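PDB 3H4L: DNA mismatch repair protein PMS1 from Saccharomyces cerevisiae, which probably binds and hydrolyses ATP through its N-terminal GHKL-type ATPase domain in the course of DNA mismatch repair. Local coordinates for residues Q179-A182 against I183-A187; N210-M213 against R214-I217; I338-H341 against N342-A345; V22-D25 against L26-V30. All blocks are in the same frame, centred on the assembly; numbering follows the deposited sequence.

Interaction 1 of 4, residues Q179-A182 against I183-A187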
loop_
_atom_site.group_PDB
_atom_site.type_symbol
_atom_site.label_atom_id
_atom_site.label_comp_id
_atom_site.label_asym_id
_atom_site.label_seq_id
_atom_site.Cartn_x
_atom_site.Cartn_y
_atom_site.Cartn_z
ATOM N N GLN B 179 -9.407 3.062 -8.355
ATOM C CA GLN B 179 -9.208 4.496 -8.561
ATOM C C GLN B 179 -10.431 5.077 -9.270
ATOM O O GLN B 179 -10.886 6.184 -8.939
ATOM C CB GLN B 179 -7.940 4.750 -9.383
ATOM C CG GLN B 179 -6.661 4.292 -8.680
ATOM C CD GLN B 179 -5.443 4.324 -9.581
ATOM O OE1 GLN B 179 -5.477 3.828 -10.702
ATOM N NE2 GLN B 179 -4.353 4.898 -9.087
ATOM N N GLY B 180 -10.981 4.320 -10.223
ATOM C CA GLY B 180 -12.159 4.781 -10.941
ATOM C C GLY B 180 -13.348 5.052 -10.021
ATOM O O GLY B 180 -14.006 6.088 -10.107
ATOM N N TYR B 181 -13.627 4.120 -9.122
ATOM C CA TYR B 181 -14.741 4.287 -8.208
ATOM C C TYR B 181 -14.507 5.459 -7.254
ATOM O O TYR B 181 -15.430 6.198 -6.913
ATOM C CB TYR B 181 -14.935 3.012 -7.389
ATOM C CG TYR B 181 -15.672 1.881 -8.082
ATOM C CD1 TYR B 181 -17.057 1.922 -8.239
ATOM C CD2 TYR B 181 -14.989 0.735 -8.514
ATOM C CE1 TYR B 181 -17.744 0.858 -8.795
ATOM C CE2 TYR B 181 -15.664 -0.332 -9.071
ATOM C CZ TYR B 181 -17.046 -0.269 -9.209
ATOM O OH TYR B 181 -17.735 -1.343 -9.748
ATOM N N ALA B 182 -13.261 5.628 -6.827
ATOM C CA ALA B 182 -12.919 6.683 -5.877
ATOM C C ALA B 182 -12.931 8.088 -6.455
ATOM O O ALA B 182 -13.239 9.052 -5.750
ATOM C CB ALA B 182 -11.555 6.399 -5.261
ATOM N N ILE B 183 -12.585 8.226 -7.726
ATOM C CA ILE B 183 -12.571 9.553 -8.301
ATOM C C ILE B 183 -13.968 10.128 -8.526
ATOM O O ILE B 183 -14.184 11.325 -8.348
ATOM C CB ILE B 183 -11.787 9.572 -9.612
ATOM C CG1 ILE B 183 -10.324 9.237 -9.323
ATOM C CG2 ILE B 183 -11.901 10.936 -10.272
ATOM C CD1 ILE B 183 -9.466 9.163 -10.550
ATOM N N ILE B 184 -14.927 9.283 -8.889
ATOM C CA ILE B 184 -16.271 9.776 -9.140
ATOM C C ILE B 184 -17.159 9.815 -7.903
ATOM O O ILE B 184 -18.074 10.629 -7.822
ATOM C CB ILE B 184 -16.982 8.930 -10.204
ATOM C CG1 ILE B 184 -18.266 9.633 -10.666
ATOM C CG2 ILE B 184 -17.325 7.567 -9.636
ATOM C CD1 ILE B 184 -18.034 10.935 -11.432
ATOM N N ASN B 185 -16.894 8.947 -6.937
ATOM C CA ASN B 185 -17.714 8.909 -5.732
ATOM C C ASN B 185 -17.239 9.810 -4.595
ATOM O O ASN B 185 -16.703 9.350 -3.583
ATOM C CB ASN B 185 -17.860 7.470 -5.256
ATOM C CG ASN B 185 -18.687 6.636 -6.209
ATOM O OD1 ASN B 185 -19.898 6.822 -6.322
ATOM N ND2 ASN B 185 -18.035 5.721 -6.915
ATOM N N ALA B 186 -17.477 11.103 -4.791
ATOM C CA ALA B 186 -17.126 12.151 -3.846
ATOM C C ALA B 186 -17.786 11.962 -2.479
ATOM O O ALA B 186 -17.169 12.192 -1.442
ATOM C CB ALA B 186 -17.537 13.491 -4.429
ATOM N N ALA B 187 -19.048 11.550 -2.485
ATOM C CA ALA B 187 -19.795 11.345 -1.253
ATOM C C ALA B 187 -19.346 10.085 -0.515
ATOM O O ALA B 187 -19.934 9.710 0.505
ATOM C CB ALA B 187 -21.288 11.261 -1.569
#
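The carboxamide of Asn185 runs alongside the phenol ring of Tyr181, the two planes only 19° apart. They are not stacked: Asn185 ND2 sits at the ring's edge, close to the ring plane and 4.1 Å from Tyr181 CD1. Around the aromatic side chain gather Lys31, Val34 and Ile38 of helix 26-39 together with Phe190 and Pro291, while its hydroxyl is hydrogen-bonded to Asp35.

What brings the two groups together is the carbonyl of Tyr181 at the C-terminal end of helix 167-184. Its oxygen accepts twice from one residue, from Asn185 N at 3.1 Å and from Asn185 ND2 at 2.6 Å, both donors tilted somewhat from the carbonyl plane. The second bond needs the carboxamide folded back beside its own backbone N (chi1 -68°), which it is. Asn185 is also the residue where helical geometry is lost, at the centre of an inverse gamma turn. Two residues earlier, the amide of Ile183 still makes the ordinary helical bond to Gln179 O, and Ile183 CG1 lies 3.1 Å from that same oxygen.

A C-terminal carbonyl that the departing chain might have left short of donors is thus gripped by a backbone and a side-chain N-H, which fixes the amide's rotation as the helix ends.

Interaction 2 of 4, residues N210-M213 against R214-I217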
loop_
_atom_site.group_PDB
_atom_site.type_symbol
_atom_site.label_atom_id
_atom_site.label_comp_id
_atom_site.label_asym_id
_atom_site.label_seq_id
_atom_site.Cartn_x
_atom_site.Cartn_y
_atom_site.Cartn_z
ATOM N N ASN B 210 -16.874 13.365 1.112
ATOM C CA ASN B 210 -17.316 14.664 0.597
ATOM C C ASN B 210 -16.218 15.457 -0.124
ATOM O O ASN B 210 -16.025 16.641 0.141
ATOM C CB ASN B 210 -17.898 15.519 1.735
ATOM C CG ASN B 210 -19.073 14.846 2.436
ATOM O OD1 ASN B 210 -19.851 14.114 1.818
ATOM N ND2 ASN B 210 -19.218 15.111 3.729
ATOM N N SER B 211 -15.512 14.806 -1.044
ATOM C CA SER B 211 -14.435 15.450 -1.794
ATOM C C SER B 211 -14.802 15.639 -3.257
ATOM O O SER B 211 -15.314 14.722 -3.892
ATOM C CB SER B 211 -13.154 14.606 -1.740
ATOM O OG SER B 211 -12.685 14.441 -0.417
ATOM N N SER B 212 -14.527 16.818 -3.803
ATOM C CA SER B 212 -14.823 17.060 -5.206
ATOM C C SER B 212 -13.948 16.109 -6.027
ATOM O O SER B 212 -12.967 15.560 -5.516
ATOM C CB SER B 212 -14.495 18.506 -5.578
ATOM O OG SER B 212 -13.095 18.733 -5.548
ATOM N N MET B 213 -14.309 15.914 -7.291
ATOM C CA MET B 213 -13.555 15.044 -8.193
ATOM C C MET B 213 -12.085 15.472 -8.213
ATOM O O MET B 213 -11.176 14.645 -8.252
ATOM C CB MET B 213 -14.136 15.132 -9.607
ATOM C CG MET B 213 -13.342 14.376 -10.653
ATOM S SD MET B 213 -14.064 14.517 -12.294
ATOM C CE MET B 213 -15.662 13.701 -12.043
ATOM N N ARG B 214 -11.864 16.781 -8.184
ATOM C CA ARG B 214 -10.521 17.329 -8.193
ATOM C C ARG B 214 -9.718 16.870 -6.986
ATOM O O ARG B 214 -8.637 16.296 -7.132
ATOM C CB ARG B 214 -10.582 18.850 -8.205
ATOM C CG ARG B 214 -9.219 19.493 -8.129
ATOM C CD ARG B 214 -9.299 20.987 -8.288
ATOM N NE ARG B 214 -7.975 21.545 -8.521
ATOM C CZ ARG B 214 -7.755 22.779 -8.958
ATOM N NH1 ARG B 214 -8.777 23.588 -9.208
ATOM N NH2 ARG B 214 -6.513 23.198 -9.155
ATOM N N LYS B 215 -10.240 17.134 -5.792
ATOM C CA LYS B 215 -9.547 16.734 -4.580
ATOM C C LYS B 215 -9.199 15.251 -4.654
ATOM O O LYS B 215 -8.110 14.844 -4.233
ATOM C CB LYS B 215 -10.403 17.027 -3.344
ATOM C CG LYS B 215 -10.753 18.510 -3.185
ATOM C CD LYS B 215 -11.466 18.819 -1.867
ATOM C CE LYS B 215 -10.528 18.655 -0.678
ATOM N NZ LYS B 215 -11.191 18.933 0.635
ATOM N N ASN B 216 -10.104 14.449 -5.215
ATOM C CA ASN B 216 -9.866 13.013 -5.335
ATOM C C ASN B 216 -8.836 12.635 -6.394
ATOM O O ASN B 216 -8.096 11.674 -6.219
ATOM C CB ASN B 216 -11.172 12.253 -5.597
ATOM C CG ASN B 216 -12.060 12.191 -4.370
ATOM O OD1 ASN B 216 -11.569 12.194 -3.246
ATOM N ND2 ASN B 216 -13.367 12.121 -4.578
ATOM N N ILE B 217 -8.780 13.368 -7.500
ATOM C CA ILE B 217 -7.792 13.034 -8.520
ATOM C C ILE B 217 -6.428 13.341 -7.929
ATOM O O ILE B 217 -5.464 12.612 -8.152
ATOM C CB ILE B 217 -7.968 13.865 -9.816
ATOM C CG1 ILE B 217 -9.272 13.474 -10.515
ATOM C CG2 ILE B 217 -6.768 13.649 -10.752
ATOM C CD1 ILE B 217 -9.534 14.238 -11.795
#
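A serine N-cap starts helix 213-221: Ser212 precedes its first turn and Lys215 N comes back to it. The amide donates to Ser212 OG over 3.3 Å, a long bond but a straight one at 179°. It is made possible by the serine's first torsion (chi1 69°), which sets OG between the backbone N and the carbonyl carbon, facing the incoming turn. The same residue serves the next amide through its backbone, with Asn216 N bonded to Ser212 O in the carbonyl plane at 3.1 Å; Ile217 N then takes Met213 O at 2.8 Å.

Lys215 runs its aliphatic stem alongside the cap, CG touching Ser212 OG, so the hydroxyl has carbon as well as an amide against it. On the buried side Asn216 points back at the chain that leads in, its OD1 lying 3.3 Å from Ser211 CB. Replacing this asparagine with an alanine would probably open a gap beside Ser211 and strip away packing against Thr207 and Ala182, though the backbone bond to Ser212 O would remain. Ser211 itself turns its hydroxyl to Met208 O, just upstream.

On another side of the helix, Met213 and Ile217 lie side by side and pack on Ile183 of helix 167-184, while Met213 also reaches Tyr267 of strand 261-269. Between the pair the touching atoms are Met213 CG and Ile217 CD1, 4.0 Å apart.

Interaction 3 of 4, residues I338-H341 against N342-A345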
loop_
_atom_site.group_PDB
_atom_site.type_symbol
_atom_site.label_atom_id
_atom_site.label_comp_id
_atom_site.label_asym_id
_atom_site.label_seq_id
_atom_site.Cartn_x
_atom_site.Cartn_y
_atom_site.Cartn_z
ATOM N N ILE B 338 -23.429 0.241 -21.625
ATOM C CA ILE B 338 -24.532 1.156 -21.867
ATOM C C ILE B 338 -24.575 1.757 -23.268
ATOM O O ILE B 338 -23.540 2.029 -23.885
ATOM C CB ILE B 338 -24.513 2.315 -20.862
ATOM C CG1 ILE B 338 -23.260 3.160 -21.078
ATOM C CG2 ILE B 338 -24.556 1.772 -19.444
ATOM C CD1 ILE B 338 -23.279 4.449 -20.315
ATOM N N LEU B 339 -25.793 1.953 -23.762
ATOM C CA LEU B 339 -26.011 2.545 -25.070
ATOM C C LEU B 339 -27.036 3.650 -24.863
ATOM O O LEU B 339 -28.123 3.403 -24.336
ATOM C CB LEU B 339 -26.546 1.507 -26.060
ATOM C CG LEU B 339 -25.712 0.245 -26.296
ATOM C CD1 LEU B 339 -26.219 -0.456 -27.547
ATOM C CD2 LEU B 339 -24.242 0.599 -26.465
ATOM N N LEU B 340 -26.676 4.868 -25.258
ATOM C CA LEU B 340 -27.570 6.014 -25.109
ATOM C C LEU B 340 -28.535 6.131 -26.289
ATOM O O LEU B 340 -28.359 5.482 -27.325
ATOM C CB LEU B 340 -26.763 7.313 -24.970
ATOM C CG LEU B 340 -25.815 7.457 -23.776
ATOM C CD1 LEU B 340 -25.151 8.825 -23.828
ATOM C CD2 LEU B 340 -26.577 7.286 -22.471
ATOM N N HIS B 341 -29.560 6.962 -26.112
ATOM C CA HIS B 341 -30.580 7.186 -27.135
ATOM C C HIS B 341 -30.023 7.954 -28.333
ATOM O O HIS B 341 -29.689 9.140 -28.219
ATOM C CB HIS B 341 -31.750 7.964 -26.534
ATOM C CG HIS B 341 -32.855 8.231 -27.505
ATOM N ND1 HIS B 341 -33.639 7.228 -28.033
ATOM C CD2 HIS B 341 -33.300 9.385 -28.054
ATOM C CE1 HIS B 341 -34.522 7.755 -28.864
ATOM N NE2 HIS B 341 -34.337 9.062 -28.894
ATOM N N ASN B 342 -29.937 7.279 -29.479
ATOM C CA ASN B 342 -29.407 7.895 -30.694
ATOM C C ASN B 342 -27.929 8.201 -30.428
ATOM O O ASN B 342 -27.473 9.332 -30.600
ATOM C CB ASN B 342 -30.176 9.188 -30.998
ATOM C CG ASN B 342 -29.932 9.705 -32.404
ATOM O OD1 ASN B 342 -28.792 9.812 -32.857
ATOM N ND2 ASN B 342 -31.010 10.043 -33.098
ATOM N N GLU B 343 -27.186 7.183 -30.005
ATOM C CA GLU B 343 -25.775 7.357 -29.690
ATOM C C GLU B 343 -24.966 7.958 -30.839
ATOM O O GLU B 343 -23.978 8.653 -30.602
ATOM C CB GLU B 343 -25.166 6.021 -29.244
ATOM C CG GLU B 343 -23.801 6.160 -28.564
ATOM C CD GLU B 343 -23.543 5.083 -27.510
ATOM O OE1 GLU B 343 -24.288 5.035 -26.505
ATOM O OE2 GLU B 343 -22.594 4.286 -27.685
ATOM N N ARG B 344 -25.388 7.704 -32.076
ATOM C CA ARG B 344 -24.688 8.237 -33.246
ATOM C C ARG B 344 -24.647 9.772 -33.217
ATOM O O ARG B 344 -23.604 10.380 -33.470
ATOM C CB ARG B 344 -25.358 7.746 -34.525
ATOM N N ALA B 345 -25.783 10.392 -32.906
ATOM C CA ALA B 345 -25.861 11.845 -32.826
ATOM C C ALA B 345 -24.963 12.312 -31.682
ATOM O O ALA B 345 -24.103 13.169 -31.867
ATOM C CB ALA B 345 -27.296 12.281 -32.579
#
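Glu343 OE1 accepts from Leu340 N at 2.7 Å, a nearly straight bond (171°) in which the amide meets the carboxylate oxygen almost along its C-O axis. The glutamate is the first residue of helix 343-362, yet its side chain turns back over the loop before it: CG stands anti to the backbone N (chi1 -166°), and a bend at chi2 carries the carboxylate to Leu340. At its end OE1 also lies 3.4 Å from Leu339 CA, and the side chains of Leu340 and Glu343 cross at about a right angle.

Asn342 is the N-cap. Its OD1 takes Ala345 N at 3.1 Å, in the carbonyl plane, so the cap holds the first turn and the glutamate ties it to the loop. Asn342 CB also lies over one face of the His341 imidazole, 4.3 Å above its plane and offset toward the rim.

His341 NE2 is hydrogen-bonded to Asn243 N, and His341 O to Tyr260 OH. Leu340 is buried against Tyr294 and Ile327, though the contact as a whole lies near the surface. Both segments belong to the S5-like C-terminal domain of the mismatch repair family; after strand 316-321, this asparagine cap starts its last long helix, 343-362.

Interaction 4 of 4, residues V22-D25 against L26-V30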
loop_
_atom_site.group_PDB
_atom_site.type_symbol
_atom_site.label_atom_id
_atom_site.label_comp_id
_atom_site.label_asym_id
_atom_site.label_seq_id
_atom_site.Cartn_x
_atom_site.Cartn_y
_atom_site.Cartn_z
ATOM N N VAL B 22 -18.231 -16.197 -14.007
ATOM C CA VAL B 22 -18.736 -14.942 -13.467
ATOM C C VAL B 22 -17.623 -14.126 -12.809
ATOM O O VAL B 22 -17.499 -12.933 -13.052
ATOM C CB VAL B 22 -19.858 -15.179 -12.459
ATOM C CG1 VAL B 22 -20.231 -13.875 -11.794
ATOM C CG2 VAL B 22 -21.073 -15.765 -13.176
ATOM N N ILE B 23 -16.814 -14.776 -11.980
ATOM C CA ILE B 23 -15.711 -14.090 -11.319
ATOM C C ILE B 23 -14.433 -14.472 -12.063
ATOM O O ILE B 23 -13.739 -15.412 -11.681
ATOM C CB ILE B 23 -15.596 -14.509 -9.833
ATOM C CG1 ILE B 23 -16.963 -14.389 -9.147
ATOM C CG2 ILE B 23 -14.562 -13.642 -9.128
ATOM C CD1 ILE B 23 -17.638 -13.026 -9.321
ATOM N N THR B 24 -14.145 -13.741 -13.140
ATOM C CA THR B 24 -12.977 -14.006 -13.971
ATOM C C THR B 24 -11.663 -13.819 -13.237
ATOM O O THR B 24 -10.750 -14.620 -13.398
ATOM C CB THR B 24 -12.980 -13.125 -15.248
ATOM O OG1 THR B 24 -13.343 -11.780 -14.904
ATOM C CG2 THR B 24 -13.973 -13.683 -16.282
ATOM N N ASP B 25 -11.555 -12.759 -12.445
ATOM C CA ASP B 25 -10.340 -12.537 -11.676
ATOM C C ASP B 25 -10.564 -11.706 -10.422
ATOM O O ASP B 25 -11.693 -11.343 -10.097
ATOM C CB ASP B 25 -9.248 -11.893 -12.536
ATOM C CG ASP B 25 -9.721 -10.650 -13.264
ATOM O OD1 ASP B 25 -10.715 -10.030 -12.825
ATOM O OD2 ASP B 25 -9.070 -10.290 -14.275
ATOM N N LEU B 26 -9.475 -11.414 -9.721
ATOM C CA LEU B 26 -9.529 -10.643 -8.492
ATOM C C LEU B 26 -10.224 -9.310 -8.719
ATOM O O LEU B 26 -11.040 -8.879 -7.905
ATOM C CB LEU B 26 -8.114 -10.412 -7.960
ATOM C CG LEU B 26 -8.032 -9.556 -6.696
ATOM C CD1 LEU B 26 -8.671 -10.300 -5.532
ATOM C CD2 LEU B 26 -6.582 -9.219 -6.400
ATOM N N THR B 27 -9.903 -8.665 -9.838
ATOM C CA THR B 27 -10.490 -7.372 -10.171
ATOM C C THR B 27 -12.015 -7.437 -10.291
ATOM O O THR B 27 -12.723 -6.556 -9.802
ATOM C CB THR B 27 -9.887 -6.832 -11.480
ATOM O OG1 THR B 27 -8.471 -6.678 -11.316
ATOM C CG2 THR B 27 -10.502 -5.484 -11.841
ATOM N N THR B 28 -12.521 -8.475 -10.944
ATOM C CA THR B 28 -13.963 -8.634 -11.108
ATOM C C THR B 28 -14.581 -8.828 -9.729
ATOM O O THR B 28 -15.617 -8.242 -9.410
ATOM C CB THR B 28 -14.287 -9.865 -11.983
ATOM O OG1 THR B 28 -13.657 -9.710 -13.259
ATOM C CG2 THR B 28 -15.786 -10.018 -12.189
ATOM N N ALA B 29 -13.940 -9.650 -8.906
ATOM C CA ALA B 29 -14.454 -9.889 -7.567
ATOM C C ALA B 29 -14.579 -8.561 -6.829
ATOM O O ALA B 29 -15.606 -8.284 -6.220
ATOM C CB ALA B 29 -13.530 -10.841 -6.807
ATOM N N VAL B 30 -13.538 -7.736 -6.901
ATOM C CA VAL B 30 -13.543 -6.432 -6.242
ATOM C C VAL B 30 -14.664 -5.548 -6.767
ATOM O O VAL B 30 -15.352 -4.877 -5.990
ATOM C CB VAL B 30 -12.213 -5.692 -6.453
ATOM C CG1 VAL B 30 -12.270 -4.317 -5.797
ATOM C CG2 VAL B 30 -11.065 -6.519 -5.881
#
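The chain leaves helix 11-22 at Ile23, takes a short turn and starts helix 26-39 straight away, with Ala29 N bonded to Asp25 O at 3.1 Å nearly along the carbonyl direction. Asp25 is the N-cap. Its CG stands between the backbone N and the carbonyl carbon (chi1 52°), which swings the carboxylate over the first turn, and OD1 receives Thr28 N at 3.0 Å, again nearly along its C-O axis.

Thr28 adds a hydroxyl to the same spot. Its OG1 sits between two oxygens, 3.0 Å from Asp25 OD1 and 2.7 Å from Thr24 OG1, within hydrogen-bonding distance of both, and the Thr28 side chain crosses those of Thr24 and Asp25 at about a right angle. Its methyl, CG2, rests 3.5 Å from Val22 O. Beside the polar cluster Ile23 CG2 packs on Ala29 CB at 3.8 Å.

The other carboxylate oxygen, Asp25 OD2, makes a salt bridge with Lys173. With an alanine at Asp25, the amide of Thr28 would probably lose its capping acceptor and Lys173 its countercharge. The negative group would also be expected to interact favourably with the positive end of the helix dipole.

Helix 26-39 belongs to the GHKL-type ATPase fold and carries Glu32, Asn36 and Ser37 of the nucleotide pocket. Helix 167-184 meets its start on one side, where Thr27 bonds to Gln170 and Val30 packs on Cys174; helix 101-107 covers another through Ser104 and Leu105, which meet Ile23.

Along the chain the order is interaction 4, 1, 2, 3. Interactions 1 and 2 are neighbours, their centres 8 Å apart: the end of helix 167-184 meets the start of helix 213-221, with Ala186 O probably hydrogen-bonded to Ser211 N at 3.1 Å and Ile183 packed on Ile217. Interaction 4 starts helix 26-39, which carries nucleotide-pocket residues Glu32, Asn36 and Ser37 and also packs on helix 167-184; its centre is 19 Å from that of interaction 1. Interaction 3 stands apart, 25 to 29 Å from the others between centres, where helix 343-362 begins. Helix 167-184 thus packs against both helix 26-39 of the ATP-binding part and helix 213-221.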